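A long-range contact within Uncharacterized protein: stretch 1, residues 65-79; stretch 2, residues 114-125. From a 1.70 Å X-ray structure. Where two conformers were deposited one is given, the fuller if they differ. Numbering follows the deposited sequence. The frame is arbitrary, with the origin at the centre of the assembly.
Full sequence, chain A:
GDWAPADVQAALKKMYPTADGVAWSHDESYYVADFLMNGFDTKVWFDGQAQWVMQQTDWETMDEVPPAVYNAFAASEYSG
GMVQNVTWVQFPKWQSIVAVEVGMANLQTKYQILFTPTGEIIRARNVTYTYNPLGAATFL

Stretch 1 (65-79) VPPAVYNAFAASEYS
Stretch 2 (114-125) LFTPTGEIIRAR

Stretch 1 enters as extended loop, with Pro66 (phi/psi -57/143°) as N-cap, and forms a helix from Pro67 that gives way to a 3-10 segment at 77-79. Stretch 2 is a hairpin: strand 114-115, a type I turn from Thr116 to Gly119, and strand 121-125, tied by Thr116 N to Glu120 O (2.9 Å) and Ile122 N to Leu114 O (2.9 Å). The turn packs on the first helical turn, Val69 CA lying 4.1 Å from Gly119 CA; farther along, Tyr78 CA and Ala124 CA are 9.5 Å apart.

No hydrogen bond links the stretches; packing buries 486 Å². Gly119 adopts phi/psi 91/10°, and a CB there would clash with Ala68 O. Small side chains let the backbones approach: Ala72 CB lies 3.1 Å from Gly119 O, and Ala68 CB 3.4 Å from Thr118 O. Val69 (chi1 t) places CG2 3.3 Å from Thr116 O and CG1 over one face of the Phe115 ring, 4.3 Å from its centroid. Phe115 (chi1 m, chi2 89°) points toward the helix, its CZ 3.8 Å from Phe73 CB. Beyond the helix, Tyr78 (chi1 m, chi2 -74°) brings OH to 3.3 Å from Ala124 CB. Within the hairpin, Thr116 OG1 and Thr118 OG1 both donate to Glu120 OE1, at 2.7 and 2.5 Å, bracing the turn.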

# COMPACT_ATOMS: atom_id res chain seq x y z
N VAL A 65 -8.13 7.68 7.43
CA VAL A 65 -8.25 8.29 6.11
C VAL A 65 -8.77 9.72 6.22
O VAL A 65 -9.36 10.11 7.21
CB VAL A 65 -9.13 7.44 5.15
CG1 VAL A 65 -8.65 5.99 5.11
CG2 VAL A 65 -10.61 7.53 5.47
N PRO A 66 -8.49 10.53 5.19
CA PRO A 66 -9.12 11.83 5.15
C PRO A 66 -10.65 11.73 5.19
O PRO A 66 -11.22 10.85 4.55
CB PRO A 66 -8.64 12.42 3.82
CG PRO A 66 -7.33 11.73 3.54
CD PRO A 66 -7.57 10.31 4.05
N PRO A 67 -11.32 12.65 5.89
CA PRO A 67 -12.78 12.70 5.87
C PRO A 67 -13.41 12.60 4.47
O PRO A 67 -14.40 11.89 4.29
CB PRO A 67 -13.09 14.06 6.53
CG PRO A 67 -11.96 14.27 7.46
CD PRO A 67 -10.76 13.69 6.77
N ALA A 68 -12.83 13.28 3.48
CA ALA A 68 -13.34 13.25 2.10
C ALA A 68 -13.36 11.82 1.57
O ALA A 68 -14.29 11.42 0.88
CB ALA A 68 -12.48 14.13 1.19
N VAL A 69 -12.32 11.05 1.89
CA VAL A 69 -12.23 9.66 1.48
C VAL A 69 -13.27 8.80 2.21
O VAL A 69 -13.98 8.03 1.58
CB VAL A 69 -10.80 9.10 1.65
CG1 VAL A 69 -10.76 7.61 1.36
CG2 VAL A 69 -9.84 9.86 0.74
N TYR A 70 -13.40 8.99 3.51
CA TYR A 70 -14.41 8.28 4.29
C TYR A 70 -15.80 8.52 3.71
O TYR A 70 -16.55 7.59 3.43
CB TYR A 70 -14.36 8.71 5.76
CG TYR A 70 -15.23 7.87 6.66
CD1 TYR A 70 -16.60 8.11 6.76
CD2 TYR A 70 -14.69 6.82 7.40
CE1 TYR A 70 -17.41 7.33 7.58
CE2 TYR A 70 -15.48 6.04 8.23
CZ TYR A 70 -16.84 6.30 8.32
OH TYR A 70 -17.62 5.52 9.15
N ASN A 71 -16.12 9.79 3.50
CA ASN A 71 -17.42 10.14 2.94
C ASN A 71 -17.64 9.56 1.57
O ASN A 71 -18.73 9.10 1.28
CB ASN A 71 -17.61 11.66 2.92
CG ASN A 71 -17.66 12.25 4.30
OD1 ASN A 71 -17.99 11.56 5.26
ND2 ASN A 71 -17.31 13.52 4.41
N ALA A 72 -16.62 9.57 0.72
CA ALA A 72 -16.76 9.06 -0.63
C ALA A 72 -16.94 7.55 -0.61
O ALA A 72 -17.74 7.01 -1.37
CB ALA A 72 -15.57 9.45 -1.49
N PHE A 73 -16.20 6.86 0.27
CA PHE A 73 -16.36 5.43 0.40
C PHE A 73 -17.78 5.10 0.87
O PHE A 73 -18.43 4.22 0.31
CB PHE A 73 -15.33 4.84 1.38
CG PHE A 73 -15.58 3.41 1.70
CD1 PHE A 73 -15.24 2.42 0.80
CD2 PHE A 73 -16.21 3.05 2.89
CE1 PHE A 73 -15.50 1.08 1.07
CE2 PHE A 73 -16.48 1.72 3.17
CZ PHE A 73 -16.12 0.73 2.26
N ALA A 74 -18.24 5.80 1.90
CA ALA A 74 -19.58 5.57 2.49
C ALA A 74 -20.69 5.79 1.48
O ALA A 74 -21.70 5.12 1.52
CB ALA A 74 -19.77 6.45 3.71
N ALA A 75 -20.49 6.73 0.57
CA ALA A 75 -21.48 7.01 -0.47
C ALA A 75 -21.43 6.04 -1.65
O ALA A 75 -22.35 6.01 -2.44
CB ALA A 75 -21.30 8.44 -0.98
N SER A 76 -20.37 5.25 -1.77
CA SER A 76 -20.20 4.34 -2.90
C SER A 76 -20.92 2.99 -2.74
O SER A 76 -21.31 2.60 -1.65
CB SER A 76 -18.70 4.07 -3.12
OG SER A 76 -18.20 3.15 -2.18
N GLU A 77 -21.01 2.24 -3.84
CA GLU A 77 -21.56 0.87 -3.81
C GLU A 77 -20.78 -0.04 -2.87
O GLU A 77 -21.33 -1.00 -2.29
CB GLU A 77 -21.51 0.21 -5.18
CG GLU A 77 -21.95 1.05 -6.36
CD GLU A 77 -20.80 1.24 -7.32
OE1 GLU A 77 -19.93 2.09 -7.04
OE2 GLU A 77 -20.76 0.51 -8.33
N TYR A 78 -19.50 0.27 -2.71
CA TYR A 78 -18.61 -0.61 -1.98
C TYR A 78 -18.79 -0.57 -0.45
O TYR A 78 -18.26 -1.42 0.27
CB TYR A 78 -17.17 -0.32 -2.36
CG TYR A 78 -16.96 -0.49 -3.84
CD1 TYR A 78 -16.91 -1.74 -4.40
CD2 TYR A 78 -16.87 0.60 -4.68
CE1 TYR A 78 -16.76 -1.92 -5.77
CE2 TYR A 78 -16.70 0.45 -6.05
CZ TYR A 78 -16.65 -0.80 -6.59
OH TYR A 78 -16.48 -0.98 -7.95
N SER A 79 -19.58 0.39 0.04
CA SER A 79 -19.83 0.49 1.46
C SER A 79 -20.66 -0.68 2.02
O SER A 79 -20.72 -0.85 3.24
CB SER A 79 -20.51 1.82 1.78
OG SER A 79 -21.69 1.96 1.01
N LEU A 114 -9.35 2.52 -5.30
CA LEU A 114 -8.29 3.52 -5.19
C LEU A 114 -8.92 4.90 -5.20
O LEU A 114 -9.65 5.23 -6.11
CB LEU A 114 -7.29 3.37 -6.30
CG LEU A 114 -6.68 1.98 -6.49
CD1 LEU A 114 -5.62 2.06 -7.59
CD2 LEU A 114 -6.10 1.43 -5.20
N PHE A 115 -8.65 5.66 -4.13
CA PHE A 115 -9.14 7.00 -3.96
C PHE A 115 -7.98 7.99 -4.00
O PHE A 115 -6.90 7.72 -3.45
CB PHE A 115 -9.79 7.15 -2.59
CG PHE A 115 -11.02 6.34 -2.38
CD1 PHE A 115 -10.95 5.05 -1.88
CD2 PHE A 115 -12.28 6.89 -2.64
CE1 PHE A 115 -12.11 4.33 -1.63
CE2 PHE A 115 -13.42 6.17 -2.43
CZ PHE A 115 -13.35 4.89 -1.92
N THR A 116 -8.21 9.17 -4.57
CA THR A 116 -7.31 10.29 -4.33
C THR A 116 -7.51 10.77 -2.88
O THR A 116 -8.51 10.42 -2.24
CB THR A 116 -7.62 11.48 -5.26
OG1 THR A 116 -8.91 12.00 -4.96
CG2 THR A 116 -7.58 11.04 -6.70
N PRO A 117 -6.58 11.59 -2.37
CA PRO A 117 -6.74 12.05 -0.99
C PRO A 117 -7.98 12.92 -0.78
O PRO A 117 -8.42 13.09 0.36
CB PRO A 117 -5.44 12.83 -0.74
CG PRO A 117 -4.45 12.23 -1.69
CD PRO A 117 -5.27 11.99 -2.93
N THR A 118 -8.55 13.47 -1.85
CA THR A 118 -9.79 14.24 -1.76
C THR A 118 -11.04 13.41 -2.06
O THR A 118 -12.12 13.95 -2.20
CB THR A 118 -9.75 15.48 -2.70
OG1 THR A 118 -9.37 15.10 -4.03
CG2 THR A 118 -8.76 16.52 -2.18
N GLY A 119 -10.89 12.10 -2.19
CA GLY A 119 -12.03 11.18 -2.28
C GLY A 119 -12.57 10.84 -3.65
O GLY A 119 -13.60 10.16 -3.76
N GLU A 120 -11.87 11.22 -4.71
CA GLU A 120 -12.31 10.81 -6.02
C GLU A 120 -11.87 9.37 -6.24
O GLU A 120 -10.74 9.02 -5.93
CB GLU A 120 -11.76 11.74 -7.08
CG GLU A 120 -12.43 13.11 -7.03
CD GLU A 120 -11.77 14.06 -6.06
OE1 GLU A 120 -10.54 13.93 -5.85
OE2 GLU A 120 -12.47 14.98 -5.55
N ILE A 121 -12.76 8.55 -6.78
CA ILE A 121 -12.40 7.19 -7.11
C ILE A 121 -11.70 7.17 -8.44
O ILE A 121 -12.29 7.58 -9.43
CB ILE A 121 -13.63 6.29 -7.17
CG1 ILE A 121 -14.25 6.20 -5.77
CG2 ILE A 121 -13.24 4.89 -7.65
CD1 ILE A 121 -15.60 5.53 -5.76
N ILE A 122 -10.47 6.66 -8.50
CA ILE A 122 -9.73 6.60 -9.73
C ILE A 122 -9.74 5.21 -10.39
O ILE A 122 -9.57 5.09 -11.59
CB ILE A 122 -8.31 7.17 -9.59
CG1 ILE A 122 -7.51 6.44 -8.54
CG2 ILE A 122 -8.38 8.66 -9.20
CD1 ILE A 122 -6.18 7.11 -8.21
N ARG A 123 -10.01 4.17 -9.59
CA ARG A 123 -10.04 2.81 -10.12
C ARG A 123 -10.69 1.90 -9.07
O ARG A 123 -10.58 2.13 -7.85
CB ARG A 123 -8.62 2.34 -10.40
CG ARG A 123 -8.51 1.13 -11.31
CD ARG A 123 -7.05 0.82 -11.55
NE ARG A 123 -6.83 0.03 -12.74
CZ ARG A 123 -5.65 -0.39 -13.17
NH1 ARG A 123 -4.54 -0.11 -12.47
NH2 ARG A 123 -5.57 -1.09 -14.29
N ALA A 124 -11.37 0.88 -9.56
CA ALA A 124 -11.86 -0.20 -8.68
C ALA A 124 -11.72 -1.49 -9.44
O ALA A 124 -11.98 -1.55 -10.66
CB ALA A 124 -13.31 0.04 -8.28
N ARG A 125 -11.33 -2.55 -8.74
CA ARG A 125 -11.12 -3.83 -9.35
C ARG A 125 -11.60 -4.97 -8.46
O ARG A 125 -11.50 -4.88 -7.23
CB ARG A 125 -9.65 -4.04 -9.62
CG ARG A 125 -9.17 -3.17 -10.78
CD ARG A 125 -7.71 -3.46 -11.13
NE ARG A 125 -6.88 -3.35 -9.94
CZ ARG A 125 -5.66 -3.84 -9.85
NH1 ARG A 125 -5.10 -4.42 -10.91
NH2 ARG A 125 -4.97 -3.71 -8.71